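Local coordinates for GDSL-like Lipase/Acylhydrolase family protein (Neisseria meningitidis, PDB 4K7J) that removes O-acetyl groups from peptidoglycan as an esterase of the SGNH (GDSL-like) hydrolase family, at residues L57-S62 against D241-S246; H63-F68 against G215-Q220; Q147-F152 against L179-A184. One frame throughout, in Å; residues are numbered along the deposited sequence.

Overall arrangement
Contacts 1 and 2 lie side by side, their centres 10 Å apart, because 57-62 runs directly into 63-68. Contact 1 pairs two central strands of the hydrolase sheet; contact 2 sets the short helix after the first of them against the loop leaving the edge strand 208-215. Gln-58 NE2 to Thr-64 OG1 (2.9 Å) and Ile-216 N to Gly-60 O (3.1 Å), both probable hydrogen bonds, tie them together, and both reach the same acetate, which His-351 and Asn-250 also hold. Contact 3 belongs to a separate antiparallel sheet inserted in sequence between these elements; its centre is about 22 Å from that of contact 1 and about 25 Å from that of contact 2.

Contact 1 (L57-S62 against D241-S246); sequences LQIGDS and DLVILS. With ACT (acetate ion), chain C.
Leu-57 and Ile-59 bond by their backbones to Leu-242, Ile-244 and Ser-246, the strands running parallel. Leu-57 N meets Leu-242 O at 2.9 Å, and Ile-59 N reaches Ile-244 O at 2.8 Å. Ile-244 N and Ser-246 N return bonds to Leu-57 O and Ile-59 O. On the face of Gln-58 and Ile-244 the two side chains cross obliquely: OE1 of Gln-58 lies 3.6 Å from CG2 of Ile-244 and finds no polar partner in the model, though buried. CG of Gln-58 stands anti to the backbone N (chi1 -179°); NE2, bonded to Thr-64, passes 3.8 Å from CB of Ser-246. On the other face CD1 of Ile-59 touches CG1 of Val-243 at 4.2 Å. These are central strands of the alpha/beta SGNH hydrolase sheet, and 57-62 carries the GDS of the GDSL-type motif, whose serine is the nucleophile in this family. At the C-terminal ends of the two strands a water joins OD1 of Asp-61 (2.6 Å) to OG of Ser-246, and Asp-61 N makes a weak bond to Ser-246 O. Asp-61 occupies the N-cap position and holds His-63 N through OD1, while Ser-62 N donates to acetate OXT (3.1 Å).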
ATOM      1  N   LEU A  57      -3.132   5.178   0.094  1.00 15.71           N
ATOM      2  CA  LEU A  57      -1.960   4.346   0.380  1.00 13.65           C
ATOM      3  C   LEU A  57      -2.356   2.991   0.980  1.00 15.29           C
ATOM      4  O   LEU A  57      -2.850   2.924   2.103  1.00 17.34           O
ATOM      5  CB  LEU A  57      -1.024   5.074   1.353  1.00 17.24           C
ATOM      6  CG  LEU A  57       0.191   4.313   1.887  1.00 19.13           C
ATOM      7  CD1 LEU A  57       1.083   3.885   0.724  1.00 17.54           C
ATOM      8  CD2 LEU A  57       0.979   5.186   2.898  1.00 15.46           C
ATOM      9  N   GLN A  58      -2.119   1.910   0.245  1.00 11.70           N
ATOM     10  CA  GLN A  58      -2.453   0.593   0.762  1.00 13.69           C
ATOM     11  C   GLN A  58      -1.218  -0.155   1.257  1.00 16.23           C
ATOM     12  O   GLN A  58      -0.277  -0.427   0.495  1.00 16.13           O
ATOM     13  CB  GLN A  58      -3.196  -0.248  -0.285  1.00 11.89           C
ATOM     14  CG  GLN A  58      -3.572  -1.629   0.260  1.00 12.97           C
ATOM     15  CD  GLN A  58      -4.688  -2.287  -0.519  1.00 19.01           C
ATOM     16  OE1 GLN A  58      -5.642  -1.625  -0.938  1.00 16.04           O
ATOM     17  NE2 GLN A  58      -4.577  -3.600  -0.721  1.00 13.36           N
ATOM     18  N   ILE A  59      -1.235  -0.492   2.540  1.00 16.50           N
ATOM     19  CA  ILE A  59      -0.123  -1.171   3.177  1.00 13.56           C
ATOM     20  C   ILE A  59      -0.623  -2.530   3.612  1.00 16.60           C
ATOM     21  O   ILE A  59      -1.637  -2.619   4.302  1.00 12.75           O
ATOM     22  CB  ILE A  59       0.381  -0.383   4.403  1.00 14.82           C
ATOM     23  CG1 ILE A  59       0.510   1.106   4.055  1.00 16.82           C
ATOM     24  CG2 ILE A  59       1.720  -0.972   4.934  1.00 13.96           C
ATOM     25  CD1 ILE A  59       0.751   2.013   5.262  1.00 13.07           C
ATOM     26  N   GLY A  60       0.056  -3.592   3.188  1.00 12.84           N
ATOM     27  CA  GLY A  60      -0.430  -4.931   3.475  1.00 16.67           C
ATOM     28  C   GLY A  60       0.513  -6.085   3.175  1.00 13.92           C
ATOM     29  O   GLY A  60       1.729  -5.946   3.265  1.00 15.57           O
ATOM     30  N   ASP A  61      -0.058  -7.229   2.816  1.00 15.15           N
ATOM     31  CA  ASP A  61       0.710  -8.457   2.627  1.00 15.47           C
ATOM     32  C   ASP A  61       0.822  -8.813   1.137  1.00 16.45           C
ATOM     33  O   ASP A  61       0.836  -7.932   0.292  1.00 14.18           O
ATOM     34  CB  ASP A  61       0.069  -9.599   3.418  1.00 17.09           C
ATOM     35  CG  ASP A  61      -1.418  -9.760   3.115  1.00 16.54           C
ATOM     36  OD1 ASP A  61      -1.878  -9.272   2.050  1.00 19.85           O
ATOM     37  OD2 ASP A  61      -2.141 -10.373   3.944  1.00 17.04           O
ATOM     38  N   SER A  62       0.856 -10.100   0.802  1.00 12.35           N
ATOM     39  CA  SER A  62       1.117 -10.481  -0.580  1.00 16.62           C
ATOM     40  C   SER A  62      -0.036 -10.103  -1.497  1.00 14.91           C
ATOM     41  O   SER A  62       0.170  -9.866  -2.686  1.00 17.26           O
ATOM     42  CB  SER A  62       1.434 -11.974  -0.713  1.00 18.86           C
ATOM     43  OG  SER A  62       0.236 -12.708  -0.793  1.00 25.27           O
ATOM     44  N   ASP A 241      -4.011  10.544   2.059  1.00 19.31           N
ATOM     45  CA  ASP A 241      -5.292  11.076   2.502  1.00 19.31           C
ATOM     46  C   ASP A 241      -6.242   9.961   2.909  1.00 22.71           C
ATOM     47  O   ASP A 241      -7.236  10.200   3.597  1.00 21.12           O
ATOM     48  CB  ASP A 241      -5.907  11.931   1.390  1.00 22.15           C
ATOM     49  CG  ASP A 241      -5.040  13.127   1.053  1.00 20.51           C
ATOM     50  OD1 ASP A 241      -4.658  13.869   1.986  1.00 26.68           O
ATOM     51  OD2 ASP A 241      -4.702  13.291  -0.127  1.00 19.70           O
ATOM     52  N   LEU A 242      -5.930   8.745   2.471  1.00 18.39           N
ATOM     53  CA  LEU A 242      -6.652   7.549   2.907  1.00 20.56           C
ATOM     54  C   LEU A 242      -5.641   6.415   3.054  1.00 17.02           C
ATOM     55  O   LEU A 242      -4.926   6.100   2.109  1.00 20.51           O
ATOM     56  CB  LEU A 242      -7.745   7.163   1.892  1.00 16.41           C
ATOM     57  CG  LEU A 242      -8.450   5.813   2.104  1.00 15.24           C
ATOM     58  CD1 LEU A 242      -9.228   5.756   3.432  1.00 15.34           C
ATOM     59  CD2 LEU A 242      -9.371   5.470   0.937  1.00 19.40           C
ATOM     60  N   VAL A 243      -5.566   5.826   4.241  1.00 18.88           N
ATOM     61  CA  VAL A 243      -4.650   4.720   4.491  1.00 16.55           C
ATOM     62  C   VAL A 243      -5.446   3.426   4.538  1.00 19.16           C
ATOM     63  O   VAL A 243      -6.358   3.279   5.359  1.00 22.71           O
ATOM     64  CB  VAL A 243      -3.914   4.891   5.830  1.00 22.25           C
ATOM     65  CG1 VAL A 243      -3.036   3.654   6.137  1.00 12.91           C
ATOM     66  CG2 VAL A 243      -3.085   6.161   5.823  1.00 24.49           C
ATOM     67  N   ILE A 244      -5.117   2.496   3.652  1.00 15.22           N
ATOM     68  CA  ILE A 244      -5.766   1.195   3.652  1.00 13.57           C
ATOM     69  C   ILE A 244      -4.825   0.173   4.256  1.00 15.02           C
ATOM     70  O   ILE A 244      -3.692  -0.017   3.775  1.00 13.96           O
ATOM     71  CB  ILE A 244      -6.151   0.737   2.227  1.00 14.41           C
ATOM     72  CG1 ILE A 244      -7.024   1.793   1.551  1.00 20.25           C
ATOM     73  CG2 ILE A 244      -6.847  -0.625   2.270  1.00 12.15           C
ATOM     74  CD1 ILE A 244      -7.529   1.408   0.149  1.00 21.67           C
ATOM     75  N   LEU A 245      -5.283  -0.476   5.316  1.00 10.97           N
ATOM     76  CA  LEU A 245      -4.522  -1.558   5.936  1.00 13.89           C
ATOM     77  C   LEU A 245      -5.131  -2.883   5.506  1.00 16.29           C
ATOM     78  O   LEU A 245      -6.310  -3.160   5.766  1.00 14.40           O
ATOM     79  CB  LEU A 245      -4.564  -1.435   7.460  1.00 16.37           C
ATOM     80  CG  LEU A 245      -4.012  -0.143   8.052  1.00 18.12           C
ATOM     81  CD1 LEU A 245      -4.355  -0.058   9.536  1.00 12.89           C
ATOM     82  CD2 LEU A 245      -2.499  -0.024   7.840  1.00 16.89           C
ATOM     83  N   SER A 246      -4.342  -3.701   4.824  1.00 14.68           N
ATOM     84  CA  SER A 246      -4.849  -4.978   4.327  1.00 13.24           C
ATOM     85  C   SER A 246      -3.972  -6.135   4.810  1.00 19.32           C
ATOM     86  O   SER A 246      -3.036  -6.542   4.131  1.00 13.97           O
ATOM     87  CB  SER A 246      -4.954  -4.954   2.789  1.00 16.69           C
ATOM     88  OG  SER A 246      -5.411  -6.198   2.274  1.00 18.54           O
TER
HETATM   89  C   ACT C 401       0.477 -13.763   1.921  1.00 28.47           C
HETATM   90  O   ACT C 401       1.152 -14.725   1.450  1.00 25.01           O
HETATM   91  OXT ACT C 401       1.106 -12.750   2.323  1.00 21.56           O
HETATM   92  CH3 ACT C 401      -1.019 -13.802   1.979  1.00 19.13           C
HETATM   93  O   HOH W   1      -3.136  -7.207   1.137  1.00 14.25           O

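Contact 2 (H63-F68 against G215-Q220); sequences HTAGDF and GINGAQ. With ACT (acetate ion), chain C.
Ala-65 points its CB at the backbone of Gly-215, packing the short helix 62-65, which begins at the serine of the GDS sequence, the nucleophile position in SGNH hydrolases, against the loop that starts where strand 208-215 ends. The methyl lies 3.6 Å from Gly-215 C and 3.5 Å from OD1 of Asn-217. The CA atoms of Ala-65 and Gly-215 are only 3.9 Å apart, an approach the glycine allows. Thr-64 adds its methyl: CG2, anti to the backbone N, rests 3.7 Å from Gly-215 N, while OG1 is bonded to Gln-58. The Asn-217 amide leans toward the helix, its CG anti to the carbonyl carbon (chi1 -73°), and ND2 is bonded to Gly-96 O. Ile-216 to Ala-219 form a type II beta turn, closed by Ala-219 N to Ile-216 O, with Gly-218 at positive phi (84°). The His-63 ring is fixed by ND1 to Tyr-357 OH and NE2 to Thr-249 OG1, and one face receives the acetate methyl, 3.8 Å above the plane and offset toward the rim. Ser-62 N, Asn-250 ND2 and Gly-218 N all donate to this acetate, consistent with the SGNH oxyanion hole; Gly-218 N meets OXT at 2.8 Å.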
ATOM      1  N   HIS A  63      -1.240 -10.011  -0.947  1.00 16.60           N
ATOM      2  CA  HIS A  63      -2.387  -9.608  -1.762  1.00 15.35           C
ATOM      3  C   HIS A  63      -2.109  -8.209  -2.315  1.00 17.41           C
ATOM      4  O   HIS A  63      -2.438  -7.904  -3.465  1.00 16.84           O
ATOM      5  CB  HIS A  63      -3.698  -9.594  -0.949  1.00 12.60           C
ATOM      6  CG  HIS A  63      -4.014 -10.884  -0.253  1.00 19.23           C
ATOM      7  ND1 HIS A  63      -4.115 -12.092  -0.916  1.00 17.70           N
ATOM      8  CD2 HIS A  63      -4.281 -11.146   1.050  1.00 18.15           C
ATOM      9  CE1 HIS A  63      -4.421 -13.041  -0.047  1.00 21.49           C
ATOM     10  NE2 HIS A  63      -4.530 -12.493   1.152  1.00 17.71           N
ATOM     11  N   THR A  64      -1.496  -7.371  -1.482  1.00 16.92           N
ATOM     12  CA  THR A  64      -1.139  -6.010  -1.866  1.00 14.97           C
ATOM     13  C   THR A  64       0.136  -6.005  -2.716  1.00 16.38           C
ATOM     14  O   THR A  64       0.234  -5.282  -3.721  1.00 13.39           O
ATOM     15  CB  THR A  64      -0.943  -5.122  -0.614  1.00 16.33           C
ATOM     16  OG1 THR A  64      -2.185  -5.019   0.093  1.00 12.77           O
ATOM     17  CG2 THR A  64      -0.459  -3.693  -0.996  1.00 11.76           C
ATOM     18  N   ALA A  65       1.105  -6.819  -2.311  1.00 11.55           N
ATOM     19  CA  ALA A  65       2.423  -6.834  -2.943  1.00 14.56           C
ATOM     20  C   ALA A  65       2.426  -7.280  -4.415  1.00 18.43           C
ATOM     21  O   ALA A  65       3.365  -6.976  -5.154  1.00 15.26           O
ATOM     22  CB  ALA A  65       3.418  -7.676  -2.105  1.00 11.85           C
ATOM     23  N   GLY A  66       1.382  -7.989  -4.837  1.00 19.14           N
ATOM     24  CA  GLY A  66       1.275  -8.438  -6.218  1.00 11.91           C
ATOM     25  C   GLY A  66       0.781  -7.338  -7.140  1.00 18.05           C
ATOM     26  O   GLY A  66       0.903  -7.430  -8.359  1.00 18.94           O
ATOM     27  N   ASP A  67       0.222  -6.292  -6.538  1.00 15.92           N
ATOM     28  CA  ASP A  67      -0.339  -5.137  -7.247  1.00 16.40           C
ATOM     29  C   ASP A  67      -1.558  -5.452  -8.120  1.00 15.77           C
ATOM     30  O   ASP A  67      -2.069  -4.562  -8.770  1.00 17.20           O
ATOM     31  CB  ASP A  67       0.730  -4.369  -8.061  1.00 15.97           C
ATOM     32  CG  ASP A  67       0.439  -2.870  -8.145  1.00 20.75           C
ATOM     33  OD1 ASP A  67      -0.278  -2.346  -7.256  1.00 14.65           O
ATOM     34  OD2 ASP A  67       0.928  -2.210  -9.091  1.00 21.20           O
ATOM     35  N   PHE A  68      -2.044  -6.694  -8.142  1.00 14.56           N
ATOM     36  CA  PHE A  68      -3.252  -6.975  -8.940  1.00 21.39           C
ATOM     37  C   PHE A  68      -4.518  -6.348  -8.339  1.00 18.17           C
ATOM     38  O   PHE A  68      -5.414  -5.913  -9.061  1.00 19.53           O
ATOM     39  CB  PHE A  68      -3.441  -8.478  -9.179  1.00 18.50           C
ATOM     40  CG  PHE A  68      -2.461  -9.054 -10.158  1.00 20.13           C
ATOM     41  CD1 PHE A  68      -2.574  -8.779 -11.515  1.00 22.71           C
ATOM     42  CD2 PHE A  68      -1.421  -9.855  -9.729  1.00 21.88           C
ATOM     43  CE1 PHE A  68      -1.667  -9.307 -12.426  1.00 23.93           C
ATOM     44  CE2 PHE A  68      -0.505 -10.377 -10.634  1.00 26.47           C
ATOM     45  CZ  PHE A  68      -0.633 -10.109 -11.980  1.00 20.82           C
ATOM     46  N   GLY A 215       3.153  -3.399  -0.099  1.00 15.62           N
ATOM     47  CA  GLY A 215       2.972  -4.768   0.339  1.00 13.59           C
ATOM     48  C   GLY A 215       4.267  -5.510   0.582  1.00 14.77           C
ATOM     49  O   GLY A 215       5.293  -5.221  -0.034  1.00 13.20           O
ATOM     50  N   ILE A 216       4.206  -6.482   1.492  1.00  9.68           N
ATOM     51  CA  ILE A 216       5.323  -7.367   1.775  1.00 14.14           C
ATOM     52  C   ILE A 216       4.793  -8.790   1.871  1.00 13.81           C
ATOM     53  O   ILE A 216       3.962  -9.071   2.732  1.00 14.33           O
ATOM     54  CB  ILE A 216       5.971  -7.042   3.133  1.00 13.66           C
ATOM     55  CG1 ILE A 216       6.640  -5.662   3.131  1.00 13.95           C
ATOM     56  CG2 ILE A 216       6.995  -8.122   3.481  1.00 16.15           C
ATOM     57  CD1 ILE A 216       8.020  -5.665   2.461  1.00 16.91           C
ATOM     58  N   ASN A 217       5.255  -9.678   0.995  1.00 14.96           N
ATOM     59  CA  ASN A 217       4.811 -11.073   1.008  1.00 13.42           C
ATOM     60  C   ASN A 217       4.923 -11.683   2.401  1.00 16.03           C
ATOM     61  O   ASN A 217       5.986 -11.620   3.024  1.00 14.61           O
ATOM     62  CB  ASN A 217       5.619 -11.910   0.016  1.00 13.24           C
ATOM     63  CG  ASN A 217       5.256 -11.624  -1.436  1.00 14.59           C
ATOM     64  OD1 ASN A 217       4.241 -11.007  -1.723  1.00 14.90           O
ATOM     65  ND2 ASN A 217       6.077 -12.103  -2.354  1.00 11.78           N
ATOM     66  N   GLY A 218       3.823 -12.244   2.903  1.00 14.36           N
ATOM     67  CA  GLY A 218       3.839 -12.900   4.206  1.00 22.05           C
ATOM     68  C   GLY A 218       3.667 -12.014   5.440  1.00 19.39           C
ATOM     69  O   GLY A 218       3.573 -12.520   6.560  1.00 21.16           O
ATOM     70  N   ALA A 219       3.604 -10.699   5.249  1.00 15.78           N
ATOM     71  CA  ALA A 219       3.653  -9.769   6.383  1.00 16.25           C
ATOM     72  C   ALA A 219       2.386  -9.726   7.239  1.00 16.91           C
ATOM     73  O   ALA A 219       1.284 -10.035   6.777  1.00 18.23           O
ATOM     74  CB  ALA A 219       4.001  -8.364   5.908  1.00 14.69           C
ATOM     75  N   GLN A 220       2.571  -9.318   8.491  1.00 15.77           N
ATOM     76  CA  GLN A 220       1.485  -9.067   9.433  1.00 16.28           C
ATOM     77  C   GLN A 220       1.610  -7.620   9.906  1.00 17.62           C
ATOM     78  O   GLN A 220       2.704  -7.057   9.852  1.00 13.01           O
ATOM     79  CB  GLN A 220       1.611 -10.000  10.624  1.00 13.49           C
ATOM     80  CG  GLN A 220       1.473 -11.489  10.260  1.00 17.97           C
ATOM     81  CD  GLN A 220       1.708 -12.368  11.461  1.00 21.23           C
ATOM     82  OE1 GLN A 220       1.212 -12.083  12.566  1.00 17.48           O
ATOM     83  NE2 GLN A 220       2.501 -13.417  11.277  1.00 20.09           N
TER
HETATM   84  C   ACT C 401       0.477 -13.763   1.921  1.00 28.47           C
HETATM   85  O   ACT C 401       1.152 -14.725   1.450  1.00 25.01           O
HETATM   86  OXT ACT C 401       1.106 -12.750   2.323  1.00 21.56           O
HETATM   87  CH3 ACT C 401      -1.019 -13.802   1.979  1.00 19.13           C

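Contact 3 (Q147-F152 against L179-A184); sequences QRVSLF and LDTGAA
Val-149 and Thr-181 exchange two backbone hydrogen bonds, as do Leu-151 and Leu-179, hydrogen-bonded pairs of an antiparallel ladder. Thr-181 N meets Val-149 O at 2.8 Å, and Val-149 N meets Thr-181 O at 3.0 Å. Gln-147 with Ala-183 is a third such pair, with one sound bond, Ala-183 N to Gln-147 O at 3.0 Å; the return bond is modelled so short that its geometry is doubtful. Arg-148 with Gly-182 and Ser-150 with Asp-180 are the non-hydrogen-bonded pairs, where CA-H groups of Gly-182 and Ser-150 point at Gln-147 O and Leu-179 O.

The strands belong to an antiparallel five-stranded sheet in which 177-183 is an edge within the chain and 147-155 is backed by 195-203. Both segments fall in the peptidoglycan O-acetylesterase N-terminal family region, at a distance from the hydrolase sheet.

Among the apolar contacts, on the face of Val-149, Leu-151, Leu-179 and Thr-181, CD1 of Leu-151 lies 4.0 Å from CB of Leu-179 as the two side chains cross. CG2 of Val-149 reaches CB of Ala-183 at 4.4 Å, and CG2 of Thr-181 sits 4.2 Å from CB of Val-149. Val-169 of strand 167-170 packs on Leu-179 and Thr-181.

A single polar side-chain bond lies on the opposite face: OG of Ser-150, anti to the carbonyl carbon (chi1 -70°), donates to OD1 of Asp-180 at 2.9 Å. The hydroxyl comes from the anti side of the carboxylate, 34° out of its plane, and the aspartate is solvent-exposed.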
ATOM      1  N   GLN A 147       6.832  15.382 -13.874  1.00 35.70           N
ATOM      2  CA  GLN A 147       6.124  14.990 -12.663  1.00 31.68           C
ATOM      3  C   GLN A 147       6.784  15.598 -11.428  1.00 30.20           C
ATOM      4  O   GLN A 147       7.946  16.009 -11.455  1.00 28.41           O
ATOM      5  CB  GLN A 147       6.122  13.466 -12.515  1.00 35.36           C
ATOM      6  CG  GLN A 147       5.814  12.682 -13.782  1.00 31.31           C
ATOM      7  CD  GLN A 147       4.334  12.388 -13.967  1.00 37.33           C
ATOM      8  OE1 GLN A 147       3.592  12.173 -13.003  1.00 34.81           O
ATOM      9  NE2 GLN A 147       3.899  12.373 -15.219  1.00 41.05           N
ATOM     10  N   ARG A 148       6.024  15.656 -10.345  1.00 22.15           N
ATOM     11  CA  ARG A 148       6.584  15.926  -9.039  1.00 24.39           C
ATOM     12  C   ARG A 148       7.203  14.615  -8.594  1.00 29.56           C
ATOM     13  O   ARG A 148       6.594  13.554  -8.736  1.00 23.49           O
ATOM     14  CB  ARG A 148       5.491  16.343  -8.063  1.00 31.02           C
ATOM     15  CG  ARG A 148       4.728  17.580  -8.503  1.00 37.38           C
ATOM     16  CD  ARG A 148       3.488  17.801  -7.660  1.00 40.72           C
ATOM     17  NE  ARG A 148       2.821  19.044  -8.030  1.00 46.46           N
ATOM     18  CZ  ARG A 148       1.553  19.319  -7.754  1.00 48.18           C
ATOM     19  NH1 ARG A 148       0.810  18.427  -7.106  1.00 40.01           N
ATOM     20  NH2 ARG A 148       1.027  20.481  -8.133  1.00 44.58           N
ATOM     21  N   VAL A 149       8.429  14.686  -8.098  1.00 25.04           N
ATOM     22  CA  VAL A 149       9.141  13.493  -7.670  1.00 20.39           C
ATOM     23  C   VAL A 149       9.671  13.692  -6.264  1.00 22.70           C
ATOM     24  O   VAL A 149      10.320  14.698  -5.968  1.00 17.33           O
ATOM     25  CB  VAL A 149      10.303  13.152  -8.622  1.00 18.84           C
ATOM     26  CG1 VAL A 149      11.069  11.916  -8.125  1.00 15.83           C
ATOM     27  CG2 VAL A 149       9.768  12.921 -10.016  1.00 19.43           C
ATOM     28  N   SER A 150       9.372  12.730  -5.398  1.00 16.25           N
ATOM     29  CA  SER A 150       9.935  12.686  -4.064  1.00 13.39           C
ATOM     30  C   SER A 150      10.547  11.295  -3.857  1.00 21.63           C
ATOM     31  O   SER A 150      10.054  10.309  -4.421  1.00 22.11           O
ATOM     32  CB  SER A 150       8.847  12.957  -3.023  1.00 23.08           C
ATOM     33  OG  SER A 150       8.415  14.306  -3.056  1.00 23.79           O
ATOM     34  N   LEU A 151      11.621  11.202  -3.075  1.00 15.84           N
ATOM     35  CA  LEU A 151      12.224   9.897  -2.808  1.00 17.09           C
ATOM     36  C   LEU A 151      12.582   9.759  -1.348  1.00 15.63           C
ATOM     37  O   LEU A 151      13.248  10.636  -0.792  1.00 16.59           O
ATOM     38  CB  LEU A 151      13.530   9.702  -3.587  1.00 19.47           C
ATOM     39  CG  LEU A 151      13.796  10.133  -5.023  1.00 22.53           C
ATOM     40  CD1 LEU A 151      13.894  11.650  -5.148  1.00 21.41           C
ATOM     41  CD2 LEU A 151      15.092   9.480  -5.454  1.00 24.54           C
ATOM     42  N   PHE A 152      12.211   8.645  -0.726  1.00 14.46           N
ATOM     43  CA  PHE A 152      12.843   8.325   0.550  1.00 11.74           C
ATOM     44  C   PHE A 152      14.286   7.943   0.253  1.00 11.55           C
ATOM     45  O   PHE A 152      14.543   7.152  -0.650  1.00 15.41           O
ATOM     46  CB  PHE A 152      12.127   7.182   1.274  1.00 10.62           C
ATOM     47  CG  PHE A 152      10.817   7.581   1.901  1.00 13.11           C
ATOM     48  CD1 PHE A 152      10.776   8.081   3.194  1.00 12.27           C
ATOM     49  CD2 PHE A 152       9.628   7.459   1.196  1.00 10.74           C
ATOM     50  CE1 PHE A 152       9.569   8.447   3.778  1.00 11.61           C
ATOM     51  CE2 PHE A 152       8.409   7.819   1.779  1.00 11.56           C
ATOM     52  CZ  PHE A 152       8.391   8.313   3.076  1.00 14.92           C
ATOM     53  N   LEU A 179      13.625  13.464  -0.339  1.00 16.69           N
ATOM     54  CA  LEU A 179      14.178  14.409  -1.281  1.00 17.22           C
ATOM     55  C   LEU A 179      13.057  14.829  -2.218  1.00 17.79           C
ATOM     56  O   LEU A 179      12.360  13.985  -2.761  1.00 14.44           O
ATOM     57  CB  LEU A 179      15.294  13.741  -2.088  1.00 15.69           C
ATOM     58  CG  LEU A 179      16.394  13.025  -1.304  1.00 15.98           C
ATOM     59  CD1 LEU A 179      17.434  12.448  -2.287  1.00 14.22           C
ATOM     60  CD2 LEU A 179      17.048  13.979  -0.321  1.00 17.81           C
ATOM     61  N   ASP A 180      12.897  16.134  -2.414  1.00 17.49           N
ATOM     62  CA  ASP A 180      11.884  16.661  -3.325  1.00 21.79           C
ATOM     63  C   ASP A 180      12.523  17.270  -4.574  1.00 25.17           C
ATOM     64  O   ASP A 180      13.430  18.099  -4.478  1.00 22.81           O
ATOM     65  CB  ASP A 180      11.045  17.738  -2.621  1.00 25.27           C
ATOM     66  CG  ASP A 180      10.364  17.231  -1.365  1.00 26.76           C
ATOM     67  OD1 ASP A 180       9.990  16.038  -1.310  1.00 27.94           O
ATOM     68  OD2 ASP A 180      10.179  18.040  -0.435  1.00 29.62           O
ATOM     69  N   THR A 181      12.052  16.869  -5.746  1.00 16.88           N
ATOM     70  CA  THR A 181      12.535  17.463  -6.982  1.00 20.15           C
ATOM     71  C   THR A 181      11.467  17.313  -8.051  1.00 24.87           C
ATOM     72  O   THR A 181      10.339  16.922  -7.753  1.00 24.40           O
ATOM     73  CB  THR A 181      13.895  16.848  -7.442  1.00 28.37           C
ATOM     74  OG1 THR A 181      14.444  17.628  -8.513  1.00 29.16           O
ATOM     75  CG2 THR A 181      13.730  15.398  -7.887  1.00 24.15           C
ATOM     76  N   GLY A 182      11.811  17.655  -9.286  1.00 28.28           N
ATOM     77  CA  GLY A 182      10.888  17.517 -10.395  1.00 30.34           C
ATOM     78  C   GLY A 182      11.568  16.929 -11.612  1.00 31.21           C
ATOM     79  O   GLY A 182      12.720  17.255 -11.908  1.00 29.42           O
ATOM     80  N   ALA A 183      10.853  16.069 -12.325  1.00 26.06           N
ATOM     81  CA  ALA A 183      11.376  15.463 -13.543  1.00 32.75           C
ATOM     82  C   ALA A 183      10.245  14.790 -14.298  1.00 34.77           C
ATOM     83  O   ALA A 183       9.139  14.661 -13.781  1.00 45.00           O
ATOM     84  CB  ALA A 183      12.460  14.445 -13.205  1.00 29.91           C
ATOM     85  N   ALA A 184      10.530  14.342 -15.512  1.00 34.29           N
ATOM     86  CA  ALA A 184       9.541  13.625 -16.296  1.00 37.13           C
ATOM     87  C   ALA A 184       9.843  12.130 -16.283  1.00 32.95           C
ATOM     88  O   ALA A 184      10.851  11.693 -15.727  1.00 31.98           O
ATOM     89  CB  ALA A 184       9.506  14.157 -17.727  1.00 41.43           C
TER